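Local coordinates for protein arginyl-trna synthetase (Thermus thermophilus, PDB 1IQ0) that probably catalyses the ATP-dependent attachment of L-arginine to tRNA(Arg), releasing AMP and diphosphate, as a monomeric class I aminoacyl-tRNA synthetase, at residues 116-121 / 224-229; 218-223 / 235-240; 261-266 / 287-292; 279-284 / 367-372; 481-486 / 553-558. One frame throughout, in Å; residues are numbered along the deposited sequence.

Contacts 1 and 2 lie side by side, centres 12 Å apart, and their segments alternate along the chain; the helix they share, 213-229, packs against the HIGH region with one part and against strand 236-239 of the nine-stranded catalytic sheet with another. Contacts 3 and 4 form a second pair, also 12 Å between centres and alternating in sequence, built on a small three-stranded antiparallel sheet and helix 361-370. About 35 Å separates the centres of contacts 2 and 3. Contact 5 comes last in the chain, in the DALR anticodon-binding domain, its centre 41 Å from that of contact 1: the catalytic and DALR parts of the monomer lie far apart.

Contact 1. Residues 116-121 / 224-229; sequences KELHVG and MATMHA
Leu118, in the HIGH region, reaches across to helix 213-229 with a single methyl, CD1, which touches both Thr226 and Met227. Its CG lies opposite the carbonyl carbon, and CD1 then runs on roughly anti to CA (chi2 -157°), so this branch is the one extended toward the helix. There CD1 lies 4.2 Å from Thr226 CG2, methyl against methyl. The same methyl stands 4.4 Å from Met227 CG, a looser approach made to the stem of the methionine and not to its sulfur. Met227 has that CG opposite its carbonyl carbon (chi1 -67°), which brings the stem toward Leu118 although its CB does not point there. The second branch of Leu118 turns to Gln223, whose amide nitrogen NE2 also bonds the carbonyl oxygen of Lys116.

The hydroxyl of Thr226 serves a polar bridge beside this apolar patch. One water accepts from Leu118 N at 3.2 Å and donates to Thr226 OG1 at 2.6 Å. Thr226 OG1 is further hydrogen-bonded to Asp406 and Lys175, and Leu118 shares a backbone bond with Val405, which brings in helix 405-423 as a third wall.

HIGH regions of class I synthetases serve ATP binding, and this one leads into helix 120-138. The buried contact thus joins methyl packing to a water-mediated grip on the backbone just before His119, so the approach to the motif is probably held in place by both.

Contact 2. Residues 218-223 / 235-240; sequences RILLAQ and DLLVWE
Leu220 points its CG anti to the backbone N (chi1 172°), and its CD2 methyl continues the extended path out of helix 213-229 toward Trp239 and Leu237. Trp239 answers from the opposite direction: its CG sits beside its own backbone N, chi1 -61°, which carries the six-membered end of the indole to the helix. The meeting is close. CD2 of Leu220 lies 3.5 Å from Trp239 CZ2 and 3.7 Å from Trp239 CH2, approaching the ring obliquely. The same methyl also meets Leu237 CD2 at 4.2 Å, so one branch fills the angle between two side chains of strand 236-239.

This strand is parallel to strand 141-149 in the parallel core of the Rossmann-type sheet of the class I catalytic domain, and helix 213-229 belongs to the long connection between them. Trp239 is also the N-cap residue of helix 240-245. Between the two segments the contact is apolar, and Arg213, at the start of helix 213-229, adds a cation-pi contact to the indole, so helix and strand are joined both by methyl packing and by a charge on the ring.

Contact 3. Residues 261-266 / 287-292; sequences HVFRPR and DPFFVL
Val262 begins the contact, sending CG1 to meet CD1 of Leu292 at 4.2 Å. Both methyls lie on extended branches: CG1 is anti to the backbone N of Val262, and in Leu292 CD1 is anti to CA (chi2 176°). Leu292 stands where the chain turns a corner, and its side chain also rests on Ala303 and Ile306 of helix 301-312, which makes this the buried end.

Phe263, next in line, has its CG between the backbone N and the carbonyl carbon (chi1 55°), and the ring swings across to Phe289. CZ of Phe263 comes 3.6 Å from Phe289 CE2 and lies at the edge of the Phe289 ring, near its plane, whereas CE2 approaches the Phe263 ring obliquely.

Strands 262-263 and 289-291 are the two outer members of a three-stranded antiparallel sheet, with 274-277 between them. Their side chains therefore meet across the middle strand. In sequence this sheet falls between strands 236-239 and 320-323 of the nine-stranded sheet.

Farther along, Arg264 turns to Glu257 in a salt bridge, while Pro265 leans on Val275 of the middle strand, as Phe289 does. Ahead of Phe289, Asp287 opens an Asx turn, its OD1 accepting from Phe289 N at 3.1 Å through the anti lone pair, though this aspartate is poorly ordered.

Contact 4. Residues 279-284 / 367-372; sequences SPVIPG and ALALAG
Val281 and Pro280 abut the final turn of helix 361-370, which closes in a Schellman motif with Gly372 at positive phi; they belong to the loop linking strands 274-277 and 289-291 of the small antiparallel sheet. Val281 carries most of the contact. With CG1 beside its backbone N (chi1 -62°), that methyl faces Ala369 CB at 3.7 Å, the tightest approach between the segments. This is a compact meeting of one methyl with another, at the point where the two backbones are nearest.

Leu370 adds a second surface. Its side chain runs obliquely to Val281 and at about a right angle to Pro280, so CD2 enters the notch between the two, 4.0 Å from Val281 CG1. His261, just ahead of strand 262-263, also packs on both Pro280 and Leu370, linking this contact to contact 3.

Away from the loop, Leu370 leans on Met276 of strand 274-277, and Ile282 rests on Ala362 and Ala366, so the loop follows the helix for more than one turn. The contact is at the surface and wholly apolar. Its outer edge is the proline ring, where Pro280 CG stands 4.0 Å from CD2 of Leu370.

Contact 5. Residues 481-486 / 553-558; sequences HSILRK and TPVLTA
Ile483 of helix 470-487 packs against Val555, the more enclosed half of this contact, whereas Lys486 and Leu556 meet at its exposed edge. On the enclosed side two branch methyls touch, Ile483 CG2 and Val555 CG1, 4.2 Å apart. Each is anti to its own backbone N (Val555 chi1 -176°), and the two side chains lie at an oblique angle to one another. Val555 is buried.

Toward solvent the fit is more open, between two exposed residues. Leu556 CD1 rests 4.1 Å from CB of Lys486, the root of a chain that extends beyond CG and carries its ammonium group away from the loop. The other methyl, Leu556 CD2, only grazes the carbonyl oxygen of Ile483 at 4.5 Å. Residues 555 to 558 form a type I beta turn, with Ala558 N bonded to Val555 O; both Val555 and Leu556, its first two residues, direct their CB toward the helix.

Elsewhere on the helix, Arg485 NH2 donates to His481 ND1 at 2.9 Å with an N-H...N angle of 148°. Arg485 NH2 also bonds the carbonyl oxygen of Glu590.

In the DALR anticodon-binding region, strand 550-551 leads into the loop, whose Thr553 touches Tyr542 of helix 525-544 and whose Val555 leans on Leu567 of helix 562-583, while Ile483 of helix 470-487 also packs on Trp539 and Tyr543 of helix 525-544.

Contact 1. Residues 116-121 / 224-229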
# COMPACT_ATOMS: atom_id res chain seq x y z
N LYS A 116 10.89 -16.62 13.55
CA LYS A 116 12.20 -15.97 13.52
C LYS A 116 12.06 -14.51 13.07
O LYS A 116 10.98 -14.08 12.68
CB LYS A 116 13.16 -16.73 12.58
CG LYS A 116 12.75 -16.75 11.11
CD LYS A 116 13.61 -17.76 10.35
CE LYS A 116 13.77 -17.41 8.87
NZ LYS A 116 12.50 -17.37 8.13
N GLU A 117 13.16 -13.75 13.11
CA GLU A 117 13.13 -12.34 12.73
C GLU A 117 12.75 -12.11 11.27
O GLU A 117 13.02 -12.95 10.42
CB GLU A 117 14.49 -11.67 13.01
CG GLU A 117 15.60 -12.06 12.03
CD GLU A 117 16.19 -13.44 12.30
OE1 GLU A 117 16.97 -13.92 11.45
OE2 GLU A 117 15.88 -14.04 13.35
N LEU A 118 12.13 -10.98 10.99
CA LEU A 118 11.73 -10.65 9.62
C LEU A 118 12.95 -10.40 8.74
O LEU A 118 13.98 -9.95 9.22
CB LEU A 118 10.85 -9.40 9.59
CG LEU A 118 9.74 -9.18 10.63
CD1 LEU A 118 8.73 -8.22 10.02
CD2 LEU A 118 9.05 -10.48 11.03
N HIS A 119 12.83 -10.71 7.45
CA HIS A 119 13.91 -10.51 6.51
C HIS A 119 13.49 -9.52 5.41
O HIS A 119 12.31 -9.18 5.31
CB HIS A 119 14.35 -11.86 5.90
CG HIS A 119 13.29 -12.53 5.08
ND1 HIS A 119 13.04 -13.88 5.16
CD2 HIS A 119 12.45 -12.05 4.14
CE1 HIS A 119 12.09 -14.21 4.31
NE2 HIS A 119 11.71 -13.11 3.67
N VAL A 120 14.44 -9.07 4.60
CA VAL A 120 14.17 -8.09 3.56
C VAL A 120 12.96 -8.38 2.68
O VAL A 120 12.27 -7.45 2.25
CB VAL A 120 15.39 -7.88 2.64
CG1 VAL A 120 16.58 -7.42 3.47
CG2 VAL A 120 15.71 -9.16 1.90
N GLY A 121 12.69 -9.65 2.41
CA GLY A 121 11.55 -9.99 1.58
C GLY A 121 10.25 -9.50 2.19
O GLY A 121 9.29 -9.17 1.48
N MET A 224 6.86 -7.95 16.16
CA MET A 224 6.00 -6.77 16.16
C MET A 224 6.77 -5.49 16.43
O MET A 224 6.34 -4.41 16.04
CB MET A 224 4.87 -6.94 17.17
CG MET A 224 3.74 -5.93 17.00
SD MET A 224 2.20 -6.49 17.79
CE MET A 224 1.96 -8.05 16.94
N ALA A 225 7.92 -5.59 17.11
CA ALA A 225 8.72 -4.41 17.39
C ALA A 225 9.26 -3.88 16.05
O ALA A 225 9.38 -2.67 15.84
CB ALA A 225 9.87 -4.75 18.33
N THR A 226 9.57 -4.81 15.15
CA THR A 226 10.08 -4.46 13.83
C THR A 226 8.95 -3.83 12.99
O THR A 226 9.16 -2.84 12.29
CB THR A 226 10.61 -5.71 13.10
OG1 THR A 226 11.57 -6.37 13.94
CG2 THR A 226 11.27 -5.34 11.78
N MET A 227 7.76 -4.42 13.07
CA MET A 227 6.60 -3.91 12.34
C MET A 227 6.34 -2.47 12.77
O MET A 227 6.08 -1.59 11.95
CB MET A 227 5.37 -4.76 12.64
CG MET A 227 5.44 -6.19 12.12
SD MET A 227 4.10 -7.22 12.78
CE MET A 227 4.89 -8.88 12.71
N HIS A 228 6.41 -2.24 14.08
CA HIS A 228 6.20 -0.93 14.67
C HIS A 228 7.26 0.07 14.19
O HIS A 228 6.94 1.20 13.85
CB HIS A 228 6.25 -1.03 16.19
CG HIS A 228 6.02 0.28 16.88
ND1 HIS A 228 4.79 0.90 16.93
CD2 HIS A 228 6.88 1.11 17.52
CE1 HIS A 228 4.90 2.06 17.56
NE2 HIS A 228 6.16 2.21 17.93
N ALA A 229 8.52 -0.36 14.15
CA ALA A 229 9.60 0.52 13.71
C ALA A 229 9.47 0.86 12.23
O ALA A 229 10.04 1.84 11.77
CB ALA A 229 10.96 -0.14 13.97
O HOH W 1 12.19 -8.86 13.38

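Contact 2. Residues 218-223 / 235-240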
# COMPACT_ATOMS: atom_id res chain seq x y z
N ARG A 218 5.64 -15.19 22.09
CA ARG A 218 6.89 -14.53 22.49
C ARG A 218 7.66 -14.08 21.27
O ARG A 218 8.22 -12.98 21.24
CB ARG A 218 7.79 -15.46 23.32
CG ARG A 218 7.25 -15.81 24.69
CD ARG A 218 8.30 -16.56 25.51
NE ARG A 218 9.46 -15.73 25.82
CZ ARG A 218 10.47 -16.11 26.59
NH1 ARG A 218 10.48 -17.32 27.14
NH2 ARG A 218 11.48 -15.28 26.83
N ILE A 219 7.70 -14.93 20.25
CA ILE A 219 8.40 -14.60 19.02
C ILE A 219 7.66 -13.49 18.29
O ILE A 219 8.28 -12.53 17.83
CB ILE A 219 8.52 -15.84 18.11
CG1 ILE A 219 9.28 -16.95 18.85
CG2 ILE A 219 9.23 -15.48 16.81
CD1 ILE A 219 9.52 -18.21 18.02
N LEU A 220 6.33 -13.60 18.22
CA LEU A 220 5.51 -12.59 17.54
C LEU A 220 5.66 -11.19 18.15
O LEU A 220 5.72 -10.20 17.43
CB LEU A 220 4.02 -12.99 17.55
CG LEU A 220 3.06 -11.91 17.04
CD1 LEU A 220 3.39 -11.56 15.59
CD2 LEU A 220 1.62 -12.38 17.17
N LEU A 221 5.73 -11.10 19.47
CA LEU A 221 5.88 -9.80 20.12
C LEU A 221 7.17 -9.11 19.66
O LEU A 221 7.17 -7.90 19.42
CB LEU A 221 5.87 -9.96 21.64
CG LEU A 221 4.46 -10.20 22.22
CD1 LEU A 221 4.54 -10.49 23.72
CD2 LEU A 221 3.59 -8.97 21.96
N ALA A 222 8.25 -9.87 19.50
CA ALA A 222 9.53 -9.31 19.05
C ALA A 222 9.46 -8.94 17.57
O ALA A 222 10.06 -7.95 17.14
CB ALA A 222 10.67 -10.32 19.30
N GLN A 223 8.74 -9.73 16.78
CA GLN A 223 8.61 -9.41 15.36
C GLN A 223 7.82 -8.12 15.25
O GLN A 223 8.07 -7.29 14.37
CB GLN A 223 7.82 -10.49 14.61
CG GLN A 223 8.47 -11.85 14.52
CD GLN A 223 7.58 -12.81 13.78
OE1 GLN A 223 6.40 -12.92 14.10
NE2 GLN A 223 8.12 -13.50 12.79
N ASP A 235 -5.04 -3.46 12.84
CA ASP A 235 -6.27 -3.43 13.61
C ASP A 235 -6.58 -4.81 14.20
O ASP A 235 -6.97 -4.93 15.36
CB ASP A 235 -7.45 -3.01 12.74
CG ASP A 235 -7.31 -1.61 12.21
OD1 ASP A 235 -7.04 -1.45 10.99
OD2 ASP A 235 -7.45 -0.65 13.01
N LEU A 236 -6.38 -5.85 13.40
CA LEU A 236 -6.69 -7.20 13.83
C LEU A 236 -5.58 -8.22 13.64
O LEU A 236 -4.77 -8.13 12.73
CB LEU A 236 -7.92 -7.71 13.08
CG LEU A 236 -9.20 -6.88 13.07
CD1 LEU A 236 -10.03 -7.26 11.85
CD2 LEU A 236 -9.97 -7.10 14.37
N LEU A 237 -5.59 -9.21 14.52
CA LEU A 237 -4.66 -10.33 14.46
C LEU A 237 -5.59 -11.53 14.41
O LEU A 237 -6.56 -11.59 15.15
CB LEU A 237 -3.83 -10.40 15.74
CG LEU A 237 -2.34 -10.07 15.72
CD1 LEU A 237 -2.06 -8.78 15.00
CD2 LEU A 237 -1.85 -10.01 17.16
N VAL A 238 -5.33 -12.46 13.50
CA VAL A 238 -6.13 -13.67 13.43
C VAL A 238 -5.16 -14.84 13.47
O VAL A 238 -4.28 -14.96 12.62
CB VAL A 238 -6.98 -13.75 12.14
CG1 VAL A 238 -7.59 -15.13 12.02
CG2 VAL A 238 -8.11 -12.72 12.20
N TRP A 239 -5.34 -15.70 14.47
CA TRP A 239 -4.49 -16.87 14.66
C TRP A 239 -5.08 -18.14 14.04
O TRP A 239 -6.27 -18.42 14.16
CB TRP A 239 -4.25 -17.10 16.17
CG TRP A 239 -3.55 -15.94 16.86
CD1 TRP A 239 -3.99 -14.65 16.96
CD2 TRP A 239 -2.27 -15.97 17.52
NE1 TRP A 239 -3.08 -13.88 17.62
CE2 TRP A 239 -2.01 -14.66 17.97
CE3 TRP A 239 -1.32 -16.97 17.76
CZ2 TRP A 239 -0.83 -14.32 18.66
CZ3 TRP A 239 -0.14 -16.63 18.44
CH2 TRP A 239 0.09 -15.32 18.88
N GLU A 240 -4.22 -18.91 13.37
CA GLU A 240 -4.64 -20.15 12.75
C GLU A 240 -5.35 -21.07 13.76
O GLU A 240 -6.39 -21.66 13.44
CB GLU A 240 -3.43 -20.87 12.15
CG GLU A 240 -3.74 -22.23 11.51
CD GLU A 240 -4.74 -22.13 10.37
OE1 GLU A 240 -4.72 -21.12 9.62
OE2 GLU A 240 -5.55 -23.05 10.20

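Contact 3. Residues 261-266 / 287-292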
# COMPACT_ATOMS: atom_id res chain seq x y z
N HIS A 261 -21.43 -28.19 -8.54
CA HIS A 261 -20.08 -28.21 -9.09
C HIS A 261 -19.01 -28.58 -8.06
O HIS A 261 -17.81 -28.48 -8.33
CB HIS A 261 -19.76 -26.87 -9.73
CG HIS A 261 -20.72 -26.50 -10.81
ND1 HIS A 261 -21.63 -25.47 -10.68
CD2 HIS A 261 -20.97 -27.07 -12.01
CE1 HIS A 261 -22.40 -25.42 -11.75
NE2 HIS A 261 -22.02 -26.38 -12.57
N VAL A 262 -19.44 -29.00 -6.88
CA VAL A 262 -18.54 -29.43 -5.81
C VAL A 262 -18.96 -30.86 -5.51
O VAL A 262 -20.04 -31.10 -4.97
CB VAL A 262 -18.69 -28.57 -4.54
CG1 VAL A 262 -17.99 -29.24 -3.36
CG2 VAL A 262 -18.08 -27.19 -4.78
N PHE A 263 -18.12 -31.82 -5.88
CA PHE A 263 -18.47 -33.22 -5.70
C PHE A 263 -17.26 -34.14 -5.60
O PHE A 263 -16.12 -33.72 -5.82
CB PHE A 263 -19.33 -33.66 -6.88
CG PHE A 263 -18.69 -33.40 -8.21
CD1 PHE A 263 -17.79 -34.31 -8.76
CD2 PHE A 263 -18.93 -32.21 -8.90
CE1 PHE A 263 -17.14 -34.05 -9.96
CE2 PHE A 263 -18.28 -31.93 -10.10
CZ PHE A 263 -17.38 -32.85 -10.64
N ARG A 264 -17.52 -35.40 -5.27
CA ARG A 264 -16.47 -36.41 -5.14
C ARG A 264 -16.51 -37.39 -6.30
O ARG A 264 -17.42 -38.21 -6.39
CB ARG A 264 -16.62 -37.20 -3.83
CG ARG A 264 -16.37 -36.42 -2.56
CD ARG A 264 -16.22 -37.37 -1.37
NE ARG A 264 -15.87 -36.66 -0.15
CZ ARG A 264 -16.68 -35.83 0.49
NH1 ARG A 264 -17.90 -35.60 0.03
NH2 ARG A 264 -16.27 -35.21 1.60
N PRO A 265 -15.52 -37.32 -7.20
CA PRO A 265 -15.52 -38.26 -8.32
C PRO A 265 -15.43 -39.69 -7.78
O PRO A 265 -14.55 -40.00 -6.98
CB PRO A 265 -14.28 -37.85 -9.11
CG PRO A 265 -14.17 -36.38 -8.84
CD PRO A 265 -14.46 -36.31 -7.36
N ARG A 266 -16.35 -40.56 -8.21
CA ARG A 266 -16.35 -41.95 -7.75
C ARG A 266 -15.24 -42.75 -8.42
O ARG A 266 -14.89 -43.84 -7.98
CB ARG A 266 -17.70 -42.61 -8.03
CG ARG A 266 -18.19 -42.49 -9.47
CD ARG A 266 -19.40 -41.57 -9.57
NE ARG A 266 -19.10 -40.21 -9.12
CZ ARG A 266 -19.99 -39.22 -9.06
NH1 ARG A 266 -21.25 -39.44 -9.42
NH2 ARG A 266 -19.63 -38.02 -8.65
N ASP A 287 -7.53 -28.02 -16.68
CA ASP A 287 -8.16 -28.78 -15.62
C ASP A 287 -8.76 -27.76 -14.66
O ASP A 287 -8.05 -27.11 -13.89
CB ASP A 287 -7.12 -29.65 -14.89
CG ASP A 287 -7.76 -30.72 -14.03
OD1 ASP A 287 -8.53 -30.37 -13.11
OD2 ASP A 287 -7.50 -31.92 -14.28
N PRO A 288 -10.10 -27.60 -14.70
CA PRO A 288 -10.84 -26.66 -13.85
C PRO A 288 -11.18 -27.21 -12.47
O PRO A 288 -12.06 -26.69 -11.79
CB PRO A 288 -12.08 -26.39 -14.67
CG PRO A 288 -12.39 -27.76 -15.20
CD PRO A 288 -11.01 -28.27 -15.64
N PHE A 289 -10.48 -28.26 -12.06
CA PHE A 289 -10.75 -28.88 -10.78
C PHE A 289 -9.76 -28.54 -9.67
O PHE A 289 -8.60 -28.94 -9.71
CB PHE A 289 -10.82 -30.40 -10.94
CG PHE A 289 -12.01 -30.87 -11.73
CD1 PHE A 289 -12.14 -30.54 -13.08
CD2 PHE A 289 -13.01 -31.62 -11.13
CE1 PHE A 289 -13.25 -30.96 -13.81
CE2 PHE A 289 -14.13 -32.04 -11.85
CZ PHE A 289 -14.24 -31.71 -13.20
N PHE A 290 -10.24 -27.78 -8.69
CA PHE A 290 -9.44 -27.41 -7.52
C PHE A 290 -9.78 -28.47 -6.48
O PHE A 290 -10.96 -28.75 -6.23
CB PHE A 290 -9.85 -26.04 -6.98
CG PHE A 290 -9.37 -24.87 -7.79
CD1 PHE A 290 -8.03 -24.49 -7.77
CD2 PHE A 290 -10.26 -24.14 -8.57
CE1 PHE A 290 -7.58 -23.39 -8.51
CE2 PHE A 290 -9.83 -23.04 -9.32
CZ PHE A 290 -8.48 -22.67 -9.28
N VAL A 291 -8.77 -29.08 -5.88
CA VAL A 291 -9.03 -30.10 -4.86
C VAL A 291 -9.23 -29.42 -3.51
O VAL A 291 -8.43 -28.59 -3.11
CB VAL A 291 -7.86 -31.10 -4.75
CG1 VAL A 291 -8.17 -32.14 -3.68
CG2 VAL A 291 -7.62 -31.76 -6.09
N LEU A 292 -10.33 -29.76 -2.83
CA LEU A 292 -10.62 -29.20 -1.52
C LEU A 292 -10.15 -30.21 -0.47
O LEU A 292 -9.43 -29.87 0.46
CB LEU A 292 -12.12 -28.92 -1.37
CG LEU A 292 -12.74 -27.90 -2.33
CD1 LEU A 292 -14.24 -27.80 -2.12
CD2 LEU A 292 -12.10 -26.54 -2.11

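Contact 4. Residues 279-284 / 367-372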
# COMPACT_ATOMS: atom_id res chain seq x y z
N SER A 279 -14.92 -24.50 -13.83
CA SER A 279 -15.20 -24.18 -15.23
C SER A 279 -16.45 -23.35 -15.50
O SER A 279 -16.45 -22.50 -16.39
CB SER A 279 -15.24 -25.46 -16.08
OG SER A 279 -16.34 -26.29 -15.75
N PRO A 280 -17.53 -23.56 -14.74
CA PRO A 280 -18.75 -22.78 -14.98
C PRO A 280 -18.65 -21.29 -14.65
O PRO A 280 -19.54 -20.51 -14.99
CB PRO A 280 -19.80 -23.49 -14.12
CG PRO A 280 -18.99 -24.05 -13.00
CD PRO A 280 -17.77 -24.58 -13.70
N VAL A 281 -17.56 -20.88 -14.00
CA VAL A 281 -17.38 -19.47 -13.66
C VAL A 281 -16.07 -18.94 -14.23
O VAL A 281 -15.91 -17.74 -14.39
CB VAL A 281 -17.38 -19.25 -12.13
CG1 VAL A 281 -18.72 -19.66 -11.54
CG2 VAL A 281 -16.25 -20.03 -11.48
N ILE A 282 -15.15 -19.85 -14.53
CA ILE A 282 -13.85 -19.48 -15.09
C ILE A 282 -13.60 -20.25 -16.38
O ILE A 282 -13.18 -21.41 -16.35
CB ILE A 282 -12.72 -19.78 -14.08
CG1 ILE A 282 -12.87 -18.88 -12.85
CG2 ILE A 282 -11.36 -19.55 -14.74
CD1 ILE A 282 -11.81 -19.10 -11.79
N PRO A 283 -13.84 -19.61 -17.53
CA PRO A 283 -13.65 -20.21 -18.85
C PRO A 283 -12.18 -20.46 -19.20
O PRO A 283 -11.29 -19.81 -18.66
CB PRO A 283 -14.30 -19.20 -19.79
CG PRO A 283 -13.97 -17.90 -19.11
CD PRO A 283 -14.30 -18.21 -17.67
N GLY A 284 -11.95 -21.41 -20.10
CA GLY A 284 -10.60 -21.72 -20.53
C GLY A 284 -9.67 -22.21 -19.44
O GLY A 284 -8.93 -21.42 -18.85
N ALA A 367 -14.81 -19.78 -6.00
CA ALA A 367 -15.46 -20.27 -4.79
C ALA A 367 -16.56 -19.30 -4.37
O ALA A 367 -17.67 -19.72 -4.02
CB ALA A 367 -14.44 -20.44 -3.67
N LEU A 368 -16.26 -18.01 -4.39
CA LEU A 368 -17.26 -17.02 -4.02
C LEU A 368 -18.45 -17.06 -4.99
O LEU A 368 -19.59 -16.95 -4.57
CB LEU A 368 -16.64 -15.61 -4.00
CG LEU A 368 -15.79 -15.27 -2.77
CD1 LEU A 368 -14.94 -14.04 -3.07
CD2 LEU A 368 -16.69 -15.03 -1.56
N ALA A 369 -18.18 -17.24 -6.28
CA ALA A 369 -19.27 -17.29 -7.27
C ALA A 369 -20.13 -18.56 -7.09
O ALA A 369 -21.35 -18.48 -7.01
CB ALA A 369 -18.71 -17.23 -8.69
N LEU A 370 -19.47 -19.71 -7.02
CA LEU A 370 -20.19 -20.98 -6.85
C LEU A 370 -21.02 -21.02 -5.57
O LEU A 370 -22.06 -21.68 -5.51
CB LEU A 370 -19.20 -22.14 -6.85
CG LEU A 370 -18.51 -22.36 -8.21
CD1 LEU A 370 -17.41 -23.39 -8.08
CD2 LEU A 370 -19.56 -22.80 -9.23
N ALA A 371 -20.56 -20.31 -4.55
CA ALA A 371 -21.27 -20.27 -3.28
C ALA A 371 -22.44 -19.30 -3.41
O ALA A 371 -23.22 -19.14 -2.48
CB ALA A 371 -20.34 -19.82 -2.16
N GLY A 372 -22.55 -18.65 -4.56
CA GLY A 372 -23.64 -17.72 -4.78
C GLY A 372 -23.34 -16.27 -4.44
O GLY A 372 -24.24 -15.52 -4.04

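Contact 5. Residues 481-486 / 553-558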
# COMPACT_ATOMS: atom_id res chain seq x y z
N HIS A 481 9.09 24.33 4.70
CA HIS A 481 8.69 24.63 6.07
C HIS A 481 9.60 25.67 6.74
O HIS A 481 9.13 26.50 7.51
CB HIS A 481 8.67 23.34 6.90
CG HIS A 481 8.04 23.51 8.25
ND1 HIS A 481 8.71 24.04 9.33
CD2 HIS A 481 6.79 23.23 8.69
CE1 HIS A 481 7.90 24.08 10.38
NE2 HIS A 481 6.73 23.59 10.01
N SER A 482 10.90 25.62 6.45
CA SER A 482 11.83 26.57 7.06
C SER A 482 11.49 28.01 6.65
O SER A 482 11.65 28.94 7.43
CB SER A 482 13.28 26.25 6.67
OG SER A 482 13.52 26.58 5.31
N ILE A 483 11.02 28.18 5.42
CA ILE A 483 10.63 29.50 4.91
C ILE A 483 9.43 30.04 5.71
O ILE A 483 9.42 31.20 6.12
CB ILE A 483 10.23 29.42 3.41
CG1 ILE A 483 11.43 28.96 2.58
CG2 ILE A 483 9.72 30.79 2.93
CD1 ILE A 483 11.10 28.68 1.10
N LEU A 484 8.44 29.19 5.94
CA LEU A 484 7.25 29.56 6.71
C LEU A 484 7.64 29.91 8.15
O LEU A 484 7.05 30.77 8.78
CB LEU A 484 6.25 28.41 6.72
CG LEU A 484 5.79 27.82 5.38
CD1 LEU A 484 4.83 26.67 5.65
CD2 LEU A 484 5.11 28.88 4.54
N ARG A 485 8.64 29.21 8.65
CA ARG A 485 9.12 29.42 10.01
C ARG A 485 9.67 30.84 10.14
O ARG A 485 9.35 31.57 11.10
CB ARG A 485 10.20 28.39 10.31
CG ARG A 485 10.54 28.16 11.77
CD ARG A 485 11.61 27.07 11.85
NE ARG A 485 11.21 25.86 11.12
CZ ARG A 485 12.01 25.16 10.31
NH1 ARG A 485 13.28 25.53 10.13
NH2 ARG A 485 11.55 24.09 9.68
N LYS A 486 10.48 31.24 9.17
CA LYS A 486 11.10 32.56 9.15
C LYS A 486 10.13 33.70 8.85
O LYS A 486 10.33 34.83 9.29
CB LYS A 486 12.24 32.58 8.13
CG LYS A 486 13.42 31.71 8.54
CD LYS A 486 14.31 31.34 7.36
CE LYS A 486 15.40 30.37 7.82
NZ LYS A 486 16.22 29.83 6.71
N THR A 553 12.40 33.83 -7.79
CA THR A 553 11.19 33.51 -7.05
C THR A 553 11.29 33.74 -5.54
O THR A 553 10.68 33.01 -4.75
CB THR A 553 10.80 32.05 -7.34
OG1 THR A 553 9.44 31.82 -6.95
CG2 THR A 553 11.71 31.11 -6.60
N PRO A 554 12.03 34.78 -5.11
CA PRO A 554 12.17 35.04 -3.67
C PRO A 554 10.84 35.29 -2.96
O PRO A 554 9.93 35.89 -3.52
CB PRO A 554 13.11 36.25 -3.63
CG PRO A 554 12.68 37.04 -4.86
CD PRO A 554 12.54 35.92 -5.91
N VAL A 555 10.75 34.81 -1.72
CA VAL A 555 9.54 34.96 -0.92
C VAL A 555 9.64 36.13 0.08
O VAL A 555 8.85 37.07 0.02
CB VAL A 555 9.25 33.68 -0.10
CG1 VAL A 555 7.93 33.82 0.65
CG2 VAL A 555 9.21 32.47 -1.00
N LEU A 556 10.61 36.04 0.98
CA LEU A 556 10.78 37.05 2.02
C LEU A 556 11.15 38.45 1.52
O LEU A 556 10.88 39.44 2.20
CB LEU A 556 11.80 36.56 3.05
CG LEU A 556 11.46 35.23 3.74
CD1 LEU A 556 12.52 34.90 4.79
CD2 LEU A 556 10.08 35.30 4.39
N THR A 557 11.74 38.53 0.34
CA THR A 557 12.12 39.81 -0.23
C THR A 557 11.15 40.27 -1.32
O THR A 557 11.39 41.28 -1.98
CB THR A 557 13.54 39.76 -0.83
OG1 THR A 557 13.62 38.67 -1.75
CG2 THR A 557 14.58 39.60 0.27
N ALA A 558 10.07 39.53 -1.50
CA ALA A 558 9.08 39.89 -2.51
C ALA A 558 8.23 41.03 -1.96
O ALA A 558 8.04 41.14 -0.74
CB ALA A 558 8.18 38.69 -2.85